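Hypothetical protein MerP (Cupriavidus metallidurans, PDB 1OSD) probably binds mercuric ions in the periplasm through a pair of cysteines, here oxidized to a disulfide, as part of bacterial mercury resistance. Local coordinates at residues V5-G11 with Y66-Q72. Where two conformers were deposited one is given. Numbering follows the deposited sequence.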
loop_
_atom_site.group_PDB
_atom_site.type_symbol
_atom_site.label_atom_id
_atom_site.label_comp_id
_atom_site.label_asym_id
_atom_site.label_seq_id
_atom_site.Cartn_x
_atom_site.Cartn_y
_atom_site.Cartn_z
ATOM N N VAL A 5 6.068 -6.446 1.145
ATOM C CA VAL A 5 5.796 -5.755 2.395
ATOM C C VAL A 5 4.294 -5.686 2.631
ATOM O O VAL A 5 3.506 -5.512 1.705
ATOM C CB VAL A 5 6.419 -4.367 2.384
ATOM C CG1 VAL A 5 5.746 -3.442 1.369
ATOM C CG2 VAL A 5 6.446 -3.734 3.828
ATOM N N THR A 6 3.909 -5.851 3.898
ATOM C CA THR A 6 2.587 -5.645 4.379
ATOM C C THR A 6 2.443 -4.332 5.138
ATOM O O THR A 6 3.130 -4.053 6.127
ATOM C CB THR A 6 2.098 -6.817 5.292
ATOM O OG1 THR A 6 2.118 -8.032 4.565
ATOM C CG2 THR A 6 0.641 -6.617 5.662
ATOM N N LEU A 7 1.384 -3.618 4.765
ATOM C CA LEU A 7 1.144 -2.295 5.303
ATOM C C LEU A 7 -0.130 -2.313 6.041
ATOM O O LEU A 7 -1.123 -2.910 5.626
ATOM C CB LEU A 7 1.119 -1.231 4.218
ATOM C CG LEU A 7 2.321 -1.040 3.298
ATOM C CD1 LEU A 7 2.086 0.124 2.257
ATOM C CD2 LEU A 7 3.652 -0.858 4.122
ATOM N N SER A 8 -0.091 -1.663 7.191
ATOM C CA SER A 8 -1.273 -1.418 8.003
ATOM C C SER A 8 -1.881 -0.106 7.595
ATOM O O SER A 8 -1.199 0.908 7.643
ATOM C CB SER A 8 -0.956 -1.481 9.499
ATOM O OG SER A 8 -0.544 -2.801 9.750
ATOM N N VAL A 9 -3.193 -0.102 7.334
ATOM C CA VAL A 9 -3.846 1.154 6.880
ATOM C C VAL A 9 -5.056 1.501 7.750
ATOM O O VAL A 9 -6.173 1.151 7.390
ATOM C CB VAL A 9 -4.200 1.058 5.458
ATOM C CG1 VAL A 9 -4.574 2.392 4.928
ATOM C CG2 VAL A 9 -3.049 0.405 4.672
ATOM N N PRO A 10 -4.822 2.104 8.915
ATOM C CA PRO A 10 -5.879 2.191 9.959
ATOM C C PRO A 10 -7.120 2.962 9.555
ATOM O O PRO A 10 -8.218 2.717 10.068
ATOM C CB PRO A 10 -5.160 2.805 11.170
ATOM C CG PRO A 10 -3.879 3.439 10.604
ATOM C CD PRO A 10 -3.495 2.539 9.418
ATOM N N GLY A 11 -6.965 3.894 8.620
ATOM C CA GLY A 11 -8.095 4.577 8.065
ATOM C C GLY A 11 -8.964 3.997 6.984
ATOM O O GLY A 11 -9.917 4.706 6.512
ATOM N N TYR A 66 -4.849 7.996 3.490
ATOM C CA TYR A 66 -4.775 6.852 4.333
ATOM C C TYR A 66 -3.306 6.506 4.645
ATOM O O TYR A 66 -2.705 5.579 4.072
ATOM C CB TYR A 66 -5.539 5.675 3.686
ATOM C CG TYR A 66 -6.904 6.077 3.161
ATOM C CD1 TYR A 66 -8.041 5.931 3.956
ATOM C CD2 TYR A 66 -7.069 6.578 1.862
ATOM C CE1 TYR A 66 -9.321 6.259 3.464
ATOM C CE2 TYR A 66 -8.363 6.900 1.368
ATOM C CZ TYR A 66 -9.438 6.750 2.163
ATOM O OH TYR A 66 -10.653 7.214 1.774
ATOM N N PRO A 67 -2.724 7.276 5.575
ATOM C CA PRO A 67 -1.359 7.057 6.043
ATOM C C PRO A 67 -1.159 5.587 6.452
ATOM O O PRO A 67 -2.109 5.041 6.929
ATOM C CB PRO A 67 -1.235 8.073 7.231
ATOM C CG PRO A 67 -2.127 9.198 6.798
ATOM C CD PRO A 67 -3.318 8.425 6.270
ATOM N N SER A 68 0.027 5.009 6.275
ATOM C CA SER A 68 0.244 3.611 6.620
ATOM C C SER A 68 1.657 3.432 7.148
ATOM O O SER A 68 2.397 4.348 7.122
ATOM C CB SER A 68 -0.031 2.763 5.425
ATOM O OG SER A 68 0.988 2.915 4.427
ATOM N N SER A 69 1.943 2.271 7.731
ATOM C CA SER A 69 3.212 1.823 8.294
ATOM C C SER A 69 3.311 0.334 8.030
ATOM O O SER A 69 2.365 -0.301 7.706
ATOM C CB SER A 69 3.216 2.043 9.765
ATOM O OG SER A 69 2.066 1.492 10.362
ATOM N N VAL A 70 4.488 -0.230 8.212
ATOM C CA VAL A 70 4.733 -1.717 8.130
ATOM C C VAL A 70 3.917 -2.356 9.214
ATOM O O VAL A 70 3.911 -1.854 10.311
ATOM C CB VAL A 70 6.290 -1.975 8.332
ATOM C CG1 VAL A 70 6.646 -3.432 8.489
ATOM C CG2 VAL A 70 6.939 -1.472 7.195
ATOM N N LYS A 71 3.211 -3.443 8.884
ATOM C CA LYS A 71 2.436 -4.173 9.789
ATOM C C LYS A 71 3.276 -4.638 10.988
ATOM O O LYS A 71 4.447 -5.028 10.826
ATOM C CB LYS A 71 1.811 -5.374 9.058
ATOM C CG LYS A 71 0.741 -6.034 9.879
ATOM C CD LYS A 71 0.576 -7.528 9.588
ATOM C CE LYS A 71 0.210 -8.262 10.867
ATOM N NZ LYS A 71 -1.229 -8.257 11.134
ATOM N N GLN A 72 2.667 -4.600 12.171
ATOM C CA GLN A 72 3.381 -5.000 13.379
ATOM C C GLN A 72 3.440 -6.514 13.610
ATOM O O GLN A 72 4.390 -7.017 14.252
ATOM C CB GLN A 72 2.772 -4.331 14.610
ATOM C CG GLN A 72 1.296 -4.528 14.859
ATOM C CD GLN A 72 0.868 -3.755 16.140
ATOM O OE1 GLN A 72 0.273 -2.658 16.041
ATOM N NE2 GLN A 72 1.274 -4.279 17.323
ATOM O OXT GLN A 72 2.500 -7.203 13.173
HETATM O O HOH W 1 -4.861 5.412 7.300
#
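Two main-chain hydrogen bonds hold the C-terminal segment 66-72 to strand 2-8: K71 N gives to T6 O at 2.8 Å and S8 N to S69 O at 2.9 Å, both nearly straight. A weak third, S69 N to S8 O at 3.4 Å, completes the antiparallel hydrogen-bonded pair S8/S69; L7 and V70 form the adjoining non-hydrogen-bonded pair. Beyond the strands a water accepts from G11 N (2.9 Å) and donates to P67 O (2.8 Å). The pairing makes 69-70 the short fourth strand, at the edge of the antiparallel sheet (order 2-3-1-4) of the βαββαβ ferredoxin-like heavy-metal-associated fold; on its other side, strand 2-8 pairs with 42-48. S8 and S69 share the sheet face away from the helices, where S8 OG meets K71 CG at 3.5 Å. On the helix side, S68 OG hydrogen-bonds T61 and lies 3.7 Å from L7 CD1. V9 CG1 packs on Y66 CB (3.6 Å), while G11 O approaches the ring edge at Y66 CD1 (3.4 Å); the Y66 side chain also touches C17 of the C14-C17 disulfide.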